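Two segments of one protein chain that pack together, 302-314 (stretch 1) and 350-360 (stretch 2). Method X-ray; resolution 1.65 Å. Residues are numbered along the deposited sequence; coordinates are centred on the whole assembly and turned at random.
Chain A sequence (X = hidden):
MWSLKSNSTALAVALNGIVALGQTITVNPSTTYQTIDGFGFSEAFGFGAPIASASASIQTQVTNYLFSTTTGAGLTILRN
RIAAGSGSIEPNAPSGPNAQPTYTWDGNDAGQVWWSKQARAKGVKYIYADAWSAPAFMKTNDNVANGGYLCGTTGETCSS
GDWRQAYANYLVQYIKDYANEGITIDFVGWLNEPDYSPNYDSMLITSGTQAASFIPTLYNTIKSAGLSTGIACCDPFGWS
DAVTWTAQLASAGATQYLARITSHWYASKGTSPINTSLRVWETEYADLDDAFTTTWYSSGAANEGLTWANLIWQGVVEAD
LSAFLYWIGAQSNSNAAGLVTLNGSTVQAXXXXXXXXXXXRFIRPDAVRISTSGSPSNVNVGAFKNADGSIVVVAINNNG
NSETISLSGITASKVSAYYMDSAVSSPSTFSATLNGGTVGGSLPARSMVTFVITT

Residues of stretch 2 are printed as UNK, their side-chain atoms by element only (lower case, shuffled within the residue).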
# COMPACT_ATOMS: atom_id res chain seq x y z
N ALA A 302 18.94 5.40 -3.25
CA ALA A 302 17.54 5.44 -2.78
C ALA A 302 16.57 4.79 -3.80
O ALA A 302 15.44 4.42 -3.36
CB ALA A 302 17.21 6.89 -2.50
N ASN A 303 16.95 4.68 -5.07
CA ASN A 303 16.07 4.14 -6.13
C ASN A 303 16.40 2.68 -6.47
O ASN A 303 15.82 2.20 -7.43
CB ASN A 303 16.07 5.02 -7.38
CG ASN A 303 17.43 5.29 -7.99
OD1 ASN A 303 18.46 4.92 -7.43
ND2 ASN A 303 17.43 5.89 -9.17
N GLU A 304 17.38 2.07 -5.80
CA GLU A 304 17.87 0.70 -6.11
C GLU A 304 16.88 -0.34 -5.56
O GLU A 304 16.41 -0.19 -4.41
CB GLU A 304 19.27 0.48 -5.54
CG GLU A 304 20.32 1.31 -6.27
CD GLU A 304 21.77 1.11 -5.84
OE1 GLU A 304 22.02 0.25 -4.98
OE2 GLU A 304 22.65 1.87 -6.35
N GLY A 305 16.61 -1.39 -6.34
CA GLY A 305 15.79 -2.56 -5.92
C GLY A 305 16.16 -3.07 -4.53
O GLY A 305 15.27 -3.23 -3.65
N LEU A 306 17.44 -3.29 -4.27
CA LEU A 306 17.86 -3.88 -2.96
C LEU A 306 17.54 -2.90 -1.83
O LEU A 306 17.27 -3.35 -0.71
CB LEU A 306 19.36 -4.20 -2.98
CG LEU A 306 19.91 -4.86 -1.73
CD1 LEU A 306 19.13 -6.10 -1.32
CD2 LEU A 306 21.37 -5.26 -1.99
N THR A 307 17.60 -1.59 -2.06
CA THR A 307 17.21 -0.63 -1.00
C THR A 307 15.76 -0.91 -0.60
O THR A 307 15.44 -0.87 0.59
CB THR A 307 17.39 0.81 -1.50
OG1 THR A 307 18.79 0.92 -1.83
CG2 THR A 307 16.90 1.83 -0.52
N TRP A 308 14.91 -1.15 -1.59
CA TRP A 308 13.46 -1.32 -1.35
C TRP A 308 13.17 -2.70 -0.76
O TRP A 308 12.27 -2.79 0.10
CB TRP A 308 12.68 -1.01 -2.64
CG TRP A 308 12.63 0.47 -2.78
CD1 TRP A 308 13.57 1.26 -3.40
CD2 TRP A 308 11.74 1.37 -2.09
NE1 TRP A 308 13.29 2.58 -3.18
CE2 TRP A 308 12.17 2.69 -2.38
CE3 TRP A 308 10.60 1.19 -1.31
CZ2 TRP A 308 11.51 3.81 -1.90
CZ3 TRP A 308 9.95 2.31 -0.83
CH2 TRP A 308 10.40 3.60 -1.11
N ALA A 309 13.93 -3.71 -1.11
CA ALA A 309 13.78 -5.04 -0.45
C ALA A 309 13.96 -4.85 1.06
O ALA A 309 13.13 -5.32 1.86
CB ALA A 309 14.74 -6.04 -1.02
N ASN A 310 15.00 -4.13 1.47
CA ASN A 310 15.31 -3.90 2.90
C ASN A 310 14.22 -3.06 3.58
O ASN A 310 13.96 -3.29 4.79
CB ASN A 310 16.71 -3.29 3.06
CG ASN A 310 17.77 -4.35 2.84
OD1 ASN A 310 17.73 -5.38 3.51
ND2 ASN A 310 18.67 -4.15 1.89
N LEU A 311 13.65 -2.07 2.88
CA LEU A 311 12.59 -1.20 3.46
C LEU A 311 11.32 -2.04 3.68
O LEU A 311 10.71 -1.87 4.72
CB LEU A 311 12.28 -0.01 2.55
CG LEU A 311 13.36 1.07 2.54
CD1 LEU A 311 13.15 2.02 1.38
CD2 LEU A 311 13.36 1.82 3.87
N ILE A 312 10.96 -2.90 2.74
CA ILE A 312 9.76 -3.79 2.89
C ILE A 312 10.02 -4.73 4.07
O ILE A 312 9.12 -4.93 4.94
CB ILE A 312 9.42 -4.54 1.59
CG1 ILE A 312 9.07 -3.58 0.46
CG2 ILE A 312 8.30 -5.56 1.84
CD1 ILE A 312 9.15 -4.17 -0.93
N TRP A 313 11.24 -5.25 4.17
CA TRP A 313 11.63 -6.15 5.27
C TRP A 313 11.47 -5.42 6.61
O TRP A 313 10.86 -5.95 7.52
CB TRP A 313 13.06 -6.66 5.09
CG TRP A 313 13.51 -7.41 6.32
CD1 TRP A 313 13.33 -8.73 6.61
CD2 TRP A 313 14.14 -6.82 7.47
NE1 TRP A 313 13.84 -9.00 7.86
CE2 TRP A 313 14.35 -7.86 8.41
CE3 TRP A 313 14.58 -5.53 7.79
CZ2 TRP A 313 14.96 -7.63 9.65
CZ3 TRP A 313 15.22 -5.31 8.99
CH2 TRP A 313 15.39 -6.36 9.91
N GLN A 314 11.97 -4.19 6.69
CA GLN A 314 11.87 -3.39 7.91
C GLN A 314 10.39 -3.24 8.28
O GLN A 314 10.02 -3.43 9.46
CB GLN A 314 12.52 -2.03 7.69
CG GLN A 314 12.34 -1.14 8.89
CD GLN A 314 13.10 0.15 8.75
OE1 GLN A 314 14.16 0.17 8.14
NE2 GLN A 314 12.58 1.21 9.35
N UNK A 350 11.22 -1.53 -13.12
CA UNK A 350 12.33 -1.06 -12.25
C UNK A 350 12.91 -2.21 -11.42
O UNK A 350 12.25 -3.26 -11.26
c UNK A 350 11.89 0.04 -11.34
o UNK A 350 10.85 -0.40 -10.46
N UNK A 351 14.08 -2.01 -10.81
CA UNK A 351 14.60 -2.95 -9.83
C UNK A 351 13.64 -3.06 -8.64
O UNK A 351 13.51 -4.17 -8.11
N UNK A 352 13.00 -1.96 -8.27
CA UNK A 352 12.07 -1.88 -7.11
C UNK A 352 10.89 -2.81 -7.36
O UNK A 352 10.43 -3.47 -6.40
o UNK A 352 12.98 0.13 -6.49
c UNK A 352 10.74 -0.30 -5.69
c UNK A 352 11.71 -0.44 -6.85
N UNK A 353 10.44 -2.92 -8.60
CA UNK A 353 9.32 -3.83 -8.92
C UNK A 353 9.72 -5.23 -8.44
O UNK A 353 8.89 -5.95 -7.86
c UNK A 353 6.52 -4.31 -10.43
c UNK A 353 7.96 -5.21 -12.26
c UNK A 353 8.99 -3.82 -10.41
c UNK A 353 7.90 -4.82 -10.82
N UNK A 354 10.96 -5.66 -8.71
CA UNK A 354 11.38 -7.05 -8.40
C UNK A 354 11.62 -7.21 -6.91
O UNK A 354 11.45 -8.34 -6.44
c UNK A 354 9.63 -8.52 -13.58
c UNK A 354 12.62 -7.44 -9.25
c UNK A 354 11.53 -7.34 -12.83
c UNK A 354 10.71 -7.72 -13.89
c UNK A 354 11.34 -7.80 -11.51
n UNK A 354 12.63 -6.53 -12.82
c UNK A 354 10.27 -8.66 -11.25
c UNK A 354 12.41 -7.26 -10.72
c UNK A 354 9.45 -9.03 -12.29
c UNK A 354 13.16 -6.50 -11.57
N UNK A 355 11.97 -6.15 -6.16
CA UNK A 355 11.98 -6.19 -4.68
C UNK A 355 10.56 -6.52 -4.20
O UNK A 355 10.42 -7.44 -3.38
c UNK A 355 12.48 -4.89 -4.08
N UNK A 356 9.55 -5.84 -4.73
CA UNK A 356 8.14 -6.11 -4.36
C UNK A 356 7.80 -7.54 -4.74
O UNK A 356 7.15 -8.25 -3.94
c UNK A 356 7.89 -2.79 -4.33
c UNK A 356 5.84 -2.57 -2.53
c UNK A 356 6.70 -1.52 -2.70
c UNK A 356 5.98 -3.72 -3.27
c UNK A 356 7.01 -3.84 -4.19
c UNK A 356 7.18 -5.11 -5.00
c UNK A 356 7.75 -1.65 -3.59
N UNK A 357 8.23 -7.98 -5.93
CA UNK A 357 7.88 -9.32 -6.42
C UNK A 357 8.37 -10.39 -5.44
O UNK A 357 7.65 -11.38 -5.26
c UNK A 357 8.50 -9.55 -7.78
N UNK A 358 9.59 -10.25 -4.93
CA UNK A 358 10.23 -11.29 -4.07
C UNK A 358 9.44 -11.48 -2.78
O UNK A 358 9.54 -12.60 -2.18
c UNK A 358 11.71 -10.97 -3.79
s UNK A 358 12.66 -12.69 -5.80
c UNK A 358 13.61 -13.50 -4.52
c UNK A 358 12.57 -11.04 -5.05
N UNK A 359 8.59 -10.51 -2.40
CA UNK A 359 7.65 -10.65 -1.26
C UNK A 359 6.27 -11.06 -1.78
O UNK A 359 5.78 -12.17 -1.39
c UNK A 359 8.68 -8.97 0.35
c UNK A 359 10.79 -7.82 0.54
c UNK A 359 8.76 -9.29 1.70
c UNK A 359 9.70 -8.22 -0.22
c UNK A 359 7.49 -9.36 -0.46
c UNK A 359 10.89 -8.21 1.86
c UNK A 359 9.88 -8.95 2.44
N UNK A 360 5.72 -10.26 -2.68
CA UNK A 360 4.27 -10.31 -3.03
C UNK A 360 3.88 -11.55 -3.85
O UNK A 360 2.73 -12.03 -3.72
o UNK A 360 2.39 -8.96 -3.70
c UNK A 360 3.81 -9.00 -3.66
O HOH W 1 14.57 0.38 -9.13

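Position 350 carries one carbon followed by one oxygen, the side chain of a serine. Ser350 precedes the second helix as its N-cap: its OG accepts a hydrogen bond from the backbone N of residue 353 at 3.2 Å, and it makes no contact with stretch 1. Position 351 has no side-chain atoms and is therefore Gly351. The bare backbone lets the two segments come together, with Gly305 CA 3.5 Å from Gly351 C. An ideal CB here would lie a tight 3.3 Å from Gly305 N.

At position 352 one carbon bears an oxygen and a second carbon, and the oxygen lies 3.3 Å from Trp308 CD1 and 3.6 Å from Asn303 O. The fork is that of a threonine, and the oxygen is OG1 of Thr352. A water joins the backbones here, donating to Asn303 O at 2.8 Å and accepting from Thr352 N at 2.9 Å. Position 353 has four carbons forked at the second, which gives Leu353; its CA-to-CB bond points away from stretch 1. Position 354 shows one carbon leading to fused five- and six-membered rings with eight carbons and one nitrogen, a pattern unique to tryptophan. The end of the Trp354 side chain leads away, and nothing on stretch 1 is touched.

At position 355 a single carbon, CB, points toward the first helix and sits 3.3 Å from Gly305 O, 4.0 Å from Ala309 CB and 4.1 Å from Trp308 CB, a snug fit against the backbone and the CB atoms of Trp308 and Ala309. A lone carbon makes this Ala355. Position 356 has one carbon and a ring of six carbons with no further atom, and Ile312 CD1 lies over one face of that ring, 3.7 Å from its centroid; this is phenylalanine rather than tyrosine. Although the CA-to-CB bond of Phe356 points sideways, its ring comes nearer.

Position 357 again has one carbon, Ala357, out of reach of stretch 1. At position 358 two carbons, a sulfur and a terminal carbon form an unbranched chain. That is Met358, likewise without a contact. Position 359 repeats the single carbon and six-carbon ring, with Ile312 CG2 over one face, 3.4 Å from the ring centroid, and Ala309 O at the ring edge. This gives Phe359, whose CZ is 3.7 Å from Ala309 O. Position 360 has one carbon and one oxygen, Ser360, which does not reach stretch 1.

The two helices run in broadly the same direction, 35° apart, with their axes approaching to 7.6 Å. Small residues permit this closeness: the CA atoms of Gly305 and Thr352 are 4.0 Å apart, and an ideal CB on Gly305 would clash with Gly351 O at 2.7 Å. Farther along, Ile312 engages both phenylalanines, its CD1 meeting Phe356 and its CG2 meeting Phe359. No direct hydrogen bond crosses between the stretches, so the 467 Å² of buried surface reflects mainly close packing, supplemented by the water bridge near the helix starts.

Stretch 2 350-360: SGTLWAFAMFS
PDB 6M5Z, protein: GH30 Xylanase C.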